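Local coordinates for protein predicted metal-dependent hydrolase of the TIM-barrel fold (Lactobacillus casei, PDB 2QPX) that binds zinc ions at the mouth of a TIM barrel of the amidohydrolase type and is probably a hydrolase, its substrate unknown, at residues L15-H20 against L314-A319; K96-D101 against I122-I127; V261-Y266 against Y283-L288; L289-P294 against G327-Q332. All blocks are in the same frame, centred on the assembly; numbering follows the deposited sequence.

Interaction 1: residues L15-H20 against L314-A319; sequences LDHHCH and LFASDA. With ZN (zinc ion), chain B.
Residues L15-H20 and the loop L314-A319 run in broadly the same direction, 34° apart, with D16 beside A316 and C19 beside D318. The carboxylate of D16 carries much of the polar contact. Its CG lies anti to the backbone N (chi1 -163°), and the carboxylate beyond meets S317. There OD2 takes the S317 hydroxyl on its syn lone pair, OG to OD2 2.5 Å, and S317 N meets D16 OD1 at 2.8 Å from above the carboxylate plane. The same OG accepts from A319 N, forming an ST turn, so the hydroxyl is gripped from two directions. An alanine in place of D16 would probably leave S317 N and the hydroxyl proton without their acceptors, OG then keeping A319 N. Further on, D318 N donates to H18 O at 3.0 Å. Here, as in other amidohydrolases, the His-X-His motif of the first strand meets the aspartate that follows the last barrel strand. H18 NE2, H20 NE2 and D318 OD1 each stand 2.1 Å from the zinc, and a water and carboxylated K167 complete the site. The H18 ring and D318 carboxylate lie side by side, their planes 30° apart, and Q226 holds H18 ND1. The H17 ring is sandwiched: L314 CD1 sits 3.7 Å above the centre of one face, H18 CB is over the other, and D285 and Y368 bind its nitrogens.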
# COMPACT_ATOMS: atom_id res chain seq x y z
N LEU A 15 11.90 -24.04 -10.48
CA LEU A 15 13.04 -24.17 -9.57
C LEU A 15 12.61 -23.40 -8.33
O LEU A 15 12.50 -22.17 -8.37
CB LEU A 15 14.32 -23.59 -10.18
CG LEU A 15 15.64 -24.02 -9.53
CD1 LEU A 15 16.86 -23.44 -10.28
CD2 LEU A 15 15.72 -23.71 -7.98
N ASP A 16 12.32 -24.14 -7.26
CA ASP A 16 11.81 -23.52 -6.03
C ASP A 16 13.02 -23.06 -5.23
O ASP A 16 13.63 -23.83 -4.48
CB ASP A 16 10.98 -24.51 -5.22
CG ASP A 16 10.09 -23.85 -4.18
OD1 ASP A 16 10.36 -22.67 -3.81
OD2 ASP A 16 9.15 -24.56 -3.70
N HIS A 17 13.35 -21.77 -5.38
CA HIS A 17 14.64 -21.26 -4.88
C HIS A 17 14.68 -21.02 -3.37
O HIS A 17 15.76 -20.80 -2.82
CB HIS A 17 15.12 -20.02 -5.66
CG HIS A 17 14.58 -18.77 -5.10
ND1 HIS A 17 15.32 -17.95 -4.27
CD2 HIS A 17 13.33 -18.24 -5.16
CE1 HIS A 17 14.53 -16.99 -3.82
NE2 HIS A 17 13.32 -17.13 -4.35
N HIS A 18 13.52 -21.06 -2.71
CA HIS A 18 13.45 -20.92 -1.28
C HIS A 18 12.27 -21.69 -0.72
O HIS A 18 11.12 -21.29 -0.91
CB HIS A 18 13.34 -19.45 -0.86
CG HIS A 18 13.19 -19.31 0.62
ND1 HIS A 18 14.25 -19.35 1.49
CD2 HIS A 18 12.08 -19.21 1.38
CE1 HIS A 18 13.80 -19.25 2.74
NE2 HIS A 18 12.48 -19.19 2.70
N CYS A 19 12.58 -22.73 0.05
CA CYS A 19 11.54 -23.55 0.67
C CYS A 19 12.15 -24.27 1.87
O CYS A 19 13.26 -23.98 2.28
CB CYS A 19 10.90 -24.48 -0.38
SG CYS A 19 12.11 -25.56 -1.20
N HIS A 20 11.41 -25.22 2.43
CA HIS A 20 11.69 -25.75 3.75
C HIS A 20 11.41 -27.27 3.85
O HIS A 20 10.73 -27.88 3.00
CB HIS A 20 10.85 -24.99 4.77
CG HIS A 20 11.26 -23.54 4.91
ND1 HIS A 20 12.46 -23.17 5.47
CD2 HIS A 20 10.63 -22.39 4.56
CE1 HIS A 20 12.57 -21.84 5.43
NE2 HIS A 20 11.47 -21.34 4.88
N LEU A 314 11.19 -14.05 -9.16
CA LEU A 314 11.45 -15.50 -9.12
C LEU A 314 10.23 -16.23 -8.56
O LEU A 314 9.49 -15.70 -7.75
CB LEU A 314 12.62 -15.83 -8.17
CG LEU A 314 13.93 -15.05 -8.37
CD1 LEU A 314 14.98 -15.44 -7.30
CD2 LEU A 314 14.48 -15.23 -9.79
N PHE A 315 10.04 -17.48 -8.98
CA PHE A 315 9.16 -18.40 -8.27
C PHE A 315 9.84 -18.96 -7.01
O PHE A 315 10.97 -19.45 -7.05
CB PHE A 315 8.76 -19.61 -9.11
CG PHE A 315 8.03 -20.65 -8.32
CD1 PHE A 315 6.73 -20.43 -7.90
CD2 PHE A 315 8.66 -21.82 -7.92
CE1 PHE A 315 6.08 -21.35 -7.12
CE2 PHE A 315 8.01 -22.75 -7.11
CZ PHE A 315 6.73 -22.52 -6.75
N ALA A 316 9.10 -18.92 -5.89
CA ALA A 316 9.37 -19.75 -4.73
C ALA A 316 8.05 -20.04 -4.06
O ALA A 316 7.10 -19.30 -4.21
CB ALA A 316 10.33 -19.09 -3.71
N SER A 317 8.01 -21.15 -3.31
CA SER A 317 6.85 -21.50 -2.49
C SER A 317 6.93 -21.04 -1.04
O SER A 317 5.92 -20.74 -0.41
CB SER A 317 6.64 -23.03 -2.49
OG SER A 317 7.71 -23.69 -1.82
N ASP A 318 8.14 -20.98 -0.49
CA ASP A 318 8.32 -20.87 0.96
C ASP A 318 7.61 -22.00 1.72
O ASP A 318 7.31 -21.86 2.92
CB ASP A 318 7.90 -19.48 1.54
CG ASP A 318 8.52 -19.22 2.89
OD1 ASP A 318 9.64 -19.69 3.12
OD2 ASP A 318 7.94 -18.54 3.76
N ALA A 319 7.38 -23.12 1.05
CA ALA A 319 6.59 -24.18 1.62
C ALA A 319 7.41 -25.05 2.58
O ALA A 319 8.61 -25.26 2.38
CB ALA A 319 5.99 -25.06 0.50
ZN ZN B . 11.26 -19.32 4.41
O HOH W 1 12.70 -19.59 -9.21
O HOH W 2 9.92 -18.18 5.49

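Interaction 2: residues K96-D101 against I122-I127; sequences KELLID and IPVKAI. With EDO (1,2-ethanediol), chain D.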
# COMPACT_ATOMS: atom_id res chain seq x y z
N LYS A 96 11.29 -29.03 -10.50
CA LYS A 96 12.54 -29.71 -10.90
C LYS A 96 13.67 -29.62 -9.89
O LYS A 96 14.63 -30.38 -9.98
CB LYS A 96 13.01 -29.23 -12.27
CG LYS A 96 12.05 -29.58 -13.41
CD LYS A 96 11.84 -31.07 -13.59
CE LYS A 96 10.85 -31.30 -14.75
NZ LYS A 96 10.70 -32.75 -14.99
N GLU A 97 13.60 -28.71 -8.92
CA GLU A 97 14.63 -28.63 -7.87
C GLU A 97 14.06 -27.84 -6.69
O GLU A 97 13.28 -26.93 -6.92
CB GLU A 97 15.91 -27.97 -8.38
CG GLU A 97 17.09 -28.11 -7.43
CD GLU A 97 18.34 -27.47 -7.91
OE1 GLU A 97 18.26 -26.48 -8.65
OE2 GLU A 97 19.42 -27.99 -7.50
N LEU A 98 14.47 -28.21 -5.48
CA LEU A 98 14.18 -27.48 -4.26
C LEU A 98 15.46 -26.99 -3.63
O LEU A 98 16.39 -27.78 -3.45
CB LEU A 98 13.47 -28.36 -3.26
CG LEU A 98 12.18 -29.09 -3.73
CD1 LEU A 98 11.59 -29.88 -2.53
CD2 LEU A 98 11.18 -28.20 -4.47
N LEU A 99 15.50 -25.71 -3.26
CA LEU A 99 16.59 -25.18 -2.44
C LEU A 99 16.01 -24.89 -1.05
O LEU A 99 15.21 -23.97 -0.89
CB LEU A 99 17.22 -23.93 -3.07
CG LEU A 99 17.52 -23.97 -4.57
CD1 LEU A 99 18.25 -22.69 -5.03
CD2 LEU A 99 18.32 -25.21 -4.92
N ILE A 100 16.40 -25.70 -0.07
CA ILE A 100 15.83 -25.69 1.26
C ILE A 100 16.74 -24.89 2.23
O ILE A 100 17.93 -25.17 2.38
CB ILE A 100 15.63 -27.09 1.82
CG1 ILE A 100 14.46 -27.77 1.06
CG2 ILE A 100 15.41 -27.07 3.34
CD1 ILE A 100 14.12 -29.19 1.47
N ASP A 101 16.13 -23.89 2.85
CA ASP A 101 16.73 -23.16 3.97
C ASP A 101 16.70 -24.10 5.18
O ASP A 101 15.64 -24.36 5.76
CB ASP A 101 15.93 -21.87 4.22
CG ASP A 101 16.27 -21.18 5.53
OD1 ASP A 101 17.12 -21.61 6.33
OD2 ASP A 101 15.59 -20.18 5.73
N ILE A 122 13.15 -35.26 -7.08
CA ILE A 122 13.93 -34.22 -7.73
C ILE A 122 15.07 -33.83 -6.80
O ILE A 122 15.01 -34.09 -5.61
CB ILE A 122 13.04 -32.98 -8.10
CG1 ILE A 122 12.29 -32.44 -6.88
CG2 ILE A 122 12.04 -33.33 -9.26
CD1 ILE A 122 11.54 -31.12 -7.11
N PRO A 123 16.11 -33.20 -7.36
CA PRO A 123 17.22 -32.77 -6.51
C PRO A 123 16.84 -31.71 -5.47
O PRO A 123 15.98 -30.86 -5.72
CB PRO A 123 18.24 -32.23 -7.50
CG PRO A 123 17.49 -31.97 -8.76
CD PRO A 123 16.38 -32.97 -8.79
N VAL A 124 17.54 -31.76 -4.34
CA VAL A 124 17.29 -30.89 -3.19
C VAL A 124 18.66 -30.43 -2.67
O VAL A 124 19.53 -31.27 -2.42
CB VAL A 124 16.53 -31.64 -2.06
CG1 VAL A 124 16.32 -30.75 -0.81
CG2 VAL A 124 15.19 -32.19 -2.59
N LYS A 125 18.85 -29.12 -2.58
CA LYS A 125 20.11 -28.55 -2.08
C LYS A 125 19.82 -27.62 -0.90
O LYS A 125 18.67 -27.21 -0.67
CB LYS A 125 20.83 -27.79 -3.17
CG LYS A 125 20.96 -28.62 -4.48
CD LYS A 125 22.30 -28.82 -4.95
CE LYS A 125 22.31 -29.66 -6.24
NZ LYS A 125 23.32 -29.12 -7.25
N ALA A 126 20.87 -27.29 -0.16
CA ALA A 126 20.77 -26.51 1.08
C ALA A 126 21.17 -25.05 0.89
O ALA A 126 22.17 -24.71 0.22
CB ALA A 126 21.71 -27.13 2.15
N ILE A 127 20.43 -24.20 1.58
CA ILE A 127 20.70 -22.76 1.80
C ILE A 127 21.14 -22.57 3.25
O ILE A 127 20.55 -23.14 4.17
CB ILE A 127 19.44 -21.88 1.52
CG1 ILE A 127 18.99 -22.01 0.03
CG2 ILE A 127 19.64 -20.40 1.93
CD1 ILE A 127 19.90 -21.34 -1.01
C1 EDO D . 20.15 -34.25 -2.07
O1 EDO D . 21.21 -33.26 -2.13
C2 EDO D . 20.07 -34.93 -3.43
O2 EDO D . 19.62 -34.04 -4.46
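E97 lays its side chain, extended beyond CG, across the neighbouring strand: its CG meets P123 CG at 4.1 Å, the two side chains crossing at about a right angle, and OE2 lies 3.4 Å from K125 CG. The acid thus runs over the lysine methylenes and not against the ammonium; OE2 and K125 NZ are 4.1 Å apart, beyond a salt bridge, and NZ is paired instead with E373 and Q370. An alanine at E97 would probably leave the K125 methylenes without that cover and take away a negative charge close to NZ. Beneath the side chains the backbones are parallel strands of one beta-alpha-beta unit, linked by helix 113-120. K125 N donates to L98 O and I100 N to K125 O, L98 N reaches P123 O, and I127 N binds I100 O at 2.8 Å. At the far end D101 turns its carboxylate to R129, G103 and carboxylated K167. On the face lined by L98, I100, V124 and A126, I100 CD1 presses on V124 CG1 at 3.5 Å, and helix 113-120 covers V124. At the start of the contact I122 CG1 sits between its own backbone N and carbonyl carbon (chi1 54°), and CD1, one bond further, touches L98 CD2 at 4.0 Å. Ethanediol binds V124 N and V124 O, the backbone groups turned away from strand 96-101. Regular backbone hydrogen bonds thus fix the register and hydrocarbon contact on both faces holds the strands together, while charged groups add little direct pairing across them.

Interaction 3: residues V261-Y266 against Y283-L288; sequences VLLHCY and YFDISL
The H264 ring meets S287 at its edge, where ND1 donates to OG at 2.7 Å in the conformer described, the hydroxyl lying 17° out of the ring plane. L263 CB covers one face of the imidazole, over its centre, and L288 CB approaches obliquely at 3.8 Å from ND1. H264 also binds a zinc ion, together with H228, and in this conformer the serine is a second-shell partner that would steady the ring's rotation. The two strands are parallel neighbours of the TIM barrel, joined by helix 269-278 in a beta-alpha-beta unit, and their C-terminal ends open into the loops that carry the site. Regular pairing covers the start: L262 N donates to Y283 O at 2.8 Å, and D285 N to L262 O. L262 CB and F284 CB stand 3.9 Å apart on the same side of the sheet. Beyond this the D285 side chain takes over from the backbone. D285 CG sits between its own backbone N and carbonyl carbon (chi1 72°), and OD1, one bond on, accepts three donors, each out of the carboxylate plane: H264 N from one side at 2.8 Å, and from the other S287 N, in an Asx turn, and S287 OG, in the same conformer. The other oxygen, D285 OD2, bonds to H17 NE2 and lies 3.3 Å from L263 CD2.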
# COMPACT_ATOMS: atom_id res chain seq x y z
N VAL A 261 18.43 -11.45 -2.64
CA VAL A 261 17.09 -11.94 -2.98
C VAL A 261 16.12 -11.65 -1.86
O VAL A 261 16.31 -12.09 -0.73
CB VAL A 261 17.05 -13.41 -3.33
CG1 VAL A 261 15.71 -13.76 -3.99
CG2 VAL A 261 18.21 -13.78 -4.26
N LEU A 262 15.10 -10.87 -2.18
CA LEU A 262 14.07 -10.46 -1.23
C LEU A 262 12.91 -11.45 -1.27
O LEU A 262 12.19 -11.52 -2.28
CB LEU A 262 13.57 -9.04 -1.53
CG LEU A 262 14.62 -7.94 -1.62
CD1 LEU A 262 13.93 -6.57 -1.89
CD2 LEU A 262 15.59 -7.93 -0.37
N LEU A 263 12.77 -12.22 -0.19
CA LEU A 263 11.76 -13.29 -0.11
C LEU A 263 10.43 -12.76 0.41
O LEU A 263 10.41 -11.97 1.37
CB LEU A 263 12.25 -14.38 0.84
CG LEU A 263 13.62 -14.98 0.65
CD1 LEU A 263 13.93 -15.92 1.85
CD2 LEU A 263 13.81 -15.67 -0.73
N HIS A 264 9.33 -13.18 -0.24
CA HIS A 264 7.93 -12.97 0.23
C HIS A 264 7.39 -11.59 -0.07
O HIS A 264 6.39 -11.44 -0.80
CB HIS A 264 7.71 -13.25 1.73
CG HIS A 264 8.58 -14.29 2.28
ND1 HIS A 264 8.74 -15.53 1.69
CD2 HIS A 264 9.33 -14.31 3.40
CE1 HIS A 264 9.59 -16.25 2.40
NE2 HIS A 264 9.95 -15.53 3.45
N CYS A 265 8.05 -10.60 0.51
CA CYS A 265 7.88 -9.17 0.30
C CYS A 265 6.59 -8.59 0.79
O CYS A 265 6.58 -7.53 1.39
CB CYS A 265 8.11 -8.81 -1.15
SG CYS A 265 9.78 -9.23 -1.71
N TYR A 266 5.49 -9.25 0.48
CA TYR A 266 4.14 -8.77 0.88
C TYR A 266 4.09 -8.29 2.33
O TYR A 266 4.55 -9.03 3.23
CB TYR A 266 3.17 -9.91 0.69
CG TYR A 266 1.70 -9.61 1.01
CD1 TYR A 266 1.22 -9.77 2.31
CD2 TYR A 266 0.83 -9.17 0.05
CE1 TYR A 266 -0.11 -9.48 2.62
CE2 TYR A 266 -0.51 -8.92 0.33
CZ TYR A 266 -0.97 -9.08 1.62
OH TYR A 266 -2.29 -8.83 1.90
N TYR A 283 16.94 -9.31 -6.66
CA TYR A 283 15.87 -10.22 -7.08
C TYR A 283 14.83 -10.32 -5.98
O TYR A 283 15.10 -9.93 -4.85
CB TYR A 283 16.46 -11.59 -7.38
CG TYR A 283 17.56 -11.56 -8.43
CD1 TYR A 283 18.86 -11.24 -8.08
CD2 TYR A 283 17.26 -11.82 -9.77
CE1 TYR A 283 19.88 -11.19 -9.03
CE2 TYR A 283 18.24 -11.76 -10.73
CZ TYR A 283 19.54 -11.47 -10.36
OH TYR A 283 20.52 -11.40 -11.34
N PHE A 284 13.67 -10.85 -6.32
CA PHE A 284 12.62 -11.00 -5.31
C PHE A 284 11.61 -12.05 -5.72
O PHE A 284 11.55 -12.45 -6.88
CB PHE A 284 11.95 -9.65 -4.99
CG PHE A 284 11.07 -9.13 -6.06
CD1 PHE A 284 11.60 -8.61 -7.23
CD2 PHE A 284 9.71 -9.05 -5.89
CE1 PHE A 284 10.78 -8.08 -8.20
CE2 PHE A 284 8.91 -8.50 -6.87
CZ PHE A 284 9.45 -8.02 -8.01
N ASP A 285 10.82 -12.47 -4.74
CA ASP A 285 9.70 -13.38 -4.97
C ASP A 285 8.48 -12.95 -4.18
O ASP A 285 8.57 -12.04 -3.34
CB ASP A 285 10.12 -14.84 -4.73
CG ASP A 285 10.34 -15.19 -3.29
OD1 ASP A 285 9.44 -14.92 -2.47
OD2 ASP A 285 11.40 -15.78 -2.97
N ILE A 286 7.33 -13.62 -4.42
CA ILE A 286 6.09 -13.41 -3.62
C ILE A 286 5.64 -14.72 -2.97
O ILE A 286 4.48 -15.02 -2.79
CB ILE A 286 4.95 -12.76 -4.43
CG1 ILE A 286 4.58 -13.63 -5.66
CG2 ILE A 286 5.33 -11.33 -4.83
CD1 ILE A 286 3.17 -13.31 -6.26
N SER A 287 6.64 -15.51 -2.59
CA SER A 287 6.46 -16.73 -1.82
C SER A 287 5.75 -16.42 -0.47
O SER A 287 5.75 -15.28 0.00
CB SER A 287 7.80 -17.41 -1.67
OG SER A 287 8.64 -16.68 -0.79
N LEU A 288 5.09 -17.43 0.11
CA LEU A 288 4.33 -17.29 1.36
C LEU A 288 2.99 -16.57 1.20
O LEU A 288 1.95 -17.06 1.66
CB LEU A 288 5.20 -16.69 2.49
CG LEU A 288 4.70 -17.06 3.91
CD1 LEU A 288 4.73 -18.60 4.18
CD2 LEU A 288 5.50 -16.28 4.99

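Interaction 4: residues L289-P294 against G327-Q332; sequences LDNLGP and GLAARQ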
# COMPACT_ATOMS: atom_id res chain seq x y z
N LEU A 289 2.99 -15.41 0.55
CA LEU A 289 1.76 -14.84 0.05
C LEU A 289 1.10 -15.80 -0.98
O LEU A 289 -0.11 -16.04 -0.87
CB LEU A 289 2.02 -13.45 -0.56
CG LEU A 289 0.79 -12.69 -1.12
CD1 LEU A 289 0.30 -13.22 -2.48
CD2 LEU A 289 -0.40 -12.59 -0.15
N ASP A 290 1.90 -16.39 -1.88
CA ASP A 290 1.32 -17.02 -3.01
C ASP A 290 0.47 -18.23 -2.60
O ASP A 290 -0.56 -18.47 -3.22
CB ASP A 290 2.34 -17.29 -4.16
CG ASP A 290 3.59 -18.10 -3.80
OD1 ASP A 290 3.71 -18.65 -2.67
OD2 ASP A 290 4.48 -18.19 -4.76
N ASN A 291 0.90 -18.95 -1.54
CA ASN A 291 0.17 -20.11 -0.96
C ASN A 291 -0.70 -19.77 0.24
O ASN A 291 -1.81 -20.28 0.37
CB ASN A 291 1.06 -21.31 -0.62
CG ASN A 291 2.43 -20.94 -0.03
OD1 ASN A 291 2.65 -19.81 0.42
ND2 ASN A 291 3.38 -21.91 -0.03
N LEU A 292 -0.22 -18.93 1.15
CA LEU A 292 -1.01 -18.68 2.39
C LEU A 292 -2.00 -17.54 2.25
O LEU A 292 -2.88 -17.34 3.11
CB LEU A 292 -0.09 -18.48 3.61
CG LEU A 292 0.92 -19.61 3.91
CD1 LEU A 292 1.43 -19.50 5.35
CD2 LEU A 292 0.32 -20.99 3.65
N GLY A 293 -1.89 -16.82 1.14
CA GLY A 293 -2.88 -15.77 0.77
C GLY A 293 -3.33 -16.01 -0.65
O GLY A 293 -3.20 -15.12 -1.55
N PRO A 294 -3.88 -17.20 -0.89
CA PRO A 294 -4.05 -17.65 -2.27
C PRO A 294 -4.97 -16.78 -3.12
O PRO A 294 -4.73 -16.65 -4.35
CB PRO A 294 -4.56 -19.09 -2.09
CG PRO A 294 -5.22 -19.08 -0.78
CD PRO A 294 -4.37 -18.21 0.07
N GLY A 327 2.38 -27.46 -3.60
CA GLY A 327 1.44 -27.49 -4.72
C GLY A 327 0.59 -26.24 -4.82
O GLY A 327 0.36 -25.74 -5.94
N LEU A 328 0.07 -25.77 -3.69
CA LEU A 328 -0.80 -24.58 -3.73
C LEU A 328 -0.05 -23.34 -4.22
O LEU A 328 -0.56 -22.57 -5.03
CB LEU A 328 -1.50 -24.31 -2.41
CG LEU A 328 -2.56 -23.20 -2.40
CD1 LEU A 328 -3.63 -23.50 -3.40
CD2 LEU A 328 -3.15 -23.04 -0.99
N ALA A 329 1.20 -23.20 -3.79
CA ALA A 329 2.04 -22.11 -4.25
C ALA A 329 2.20 -22.18 -5.74
O ALA A 329 2.06 -21.17 -6.45
CB ALA A 329 3.45 -22.14 -3.54
N ALA A 330 2.54 -23.36 -6.22
CA ALA A 330 2.72 -23.57 -7.67
C ALA A 330 1.44 -23.26 -8.48
O ALA A 330 1.48 -22.58 -9.52
CB ALA A 330 3.23 -25.00 -7.94
N ARG A 331 0.33 -23.76 -7.99
CA ARG A 331 -0.93 -23.56 -8.70
C ARG A 331 -1.30 -22.08 -8.76
O ARG A 331 -1.66 -21.58 -9.83
CB ARG A 331 -2.08 -24.35 -8.08
CG ARG A 331 -3.35 -24.16 -8.90
CD ARG A 331 -4.38 -25.20 -8.58
NE ARG A 331 -4.02 -26.49 -9.17
CZ ARG A 331 -4.59 -27.64 -8.84
NH1 ARG A 331 -5.55 -27.69 -7.93
NH2 ARG A 331 -4.19 -28.75 -9.43
N GLN A 332 -1.20 -21.39 -7.62
CA GLN A 332 -1.62 -19.99 -7.60
C GLN A 332 -0.66 -19.12 -8.40
O GLN A 332 -1.07 -18.16 -9.07
CB GLN A 332 -1.75 -19.45 -6.18
CG GLN A 332 -2.78 -20.20 -5.34
CD GLN A 332 -4.14 -20.34 -5.98
OE1 GLN A 332 -4.41 -21.36 -6.61
NE2 GLN A 332 -4.97 -19.28 -5.92
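This is a helix-to-helix contact on the outside of the barrel, between the short helix 289-292 that follows strand 282-285 and the long helix 323-342. It is closest where N291 faces A329, their CA atoms 4.3 Å apart, an approach that the small side chain of A329 permits. The A329 methyl faces two polar groups: its CB is 3.5 Å from N291 ND2 and 3.6 Å from D290 OD1 in the conformer described. N291 ND2 spends its protons elsewhere, on S317 O in the zinc-site loop and on M325 O one turn earlier in the long helix. L328 points at the short helix and brings CD2 to 3.4 Å from N291 O, and to 4.3 Å from P294 CB. Q332 bends at chi2 (-52°), and its amide then donates from NE2 to P294 O at 3.1 Å. The oxygen lies in the amide plane of Q332, but NE2 stands 56° out of the P294 carbonyl plane. On the same side chain, CB packs 3.3 Å from D290 O. L328 and Q332 also touch F346 of the second subunit, so a neighbouring subunit packs against this side. One hydrogen bond thus crosses a contact otherwise made by van der Waals contact, much of it carbon against polar atoms; D290 O, buried beside Q332 CB and CG, has no hydrogen-bonding partner in the model, which probably carries some energetic cost.

Overall arrangement
Interactions 1 and 3 are buried near the centre of the chain and supply zinc ligands, joined through H17 and D285 and through L314 to F284. Interaction 2 shares a sheet with interaction 1, strand 95-101 lying beside strand 14-19, but is only partly buried and relies on regular parallel backbone bonds. Interaction 4 is buried too but lies farther from the chain centre, between helices next to the second subunit, and has a single hydrogen bond. It still reaches the metal loop, since N291 holds S317 of interaction 1, while interactions 2 and 4 do not touch, their centres about 18 Å apart. Carboxylates and imidazoles thus dominate around the zinc ions, backbone pairing in interaction 2 and van der Waals packing in interaction 4.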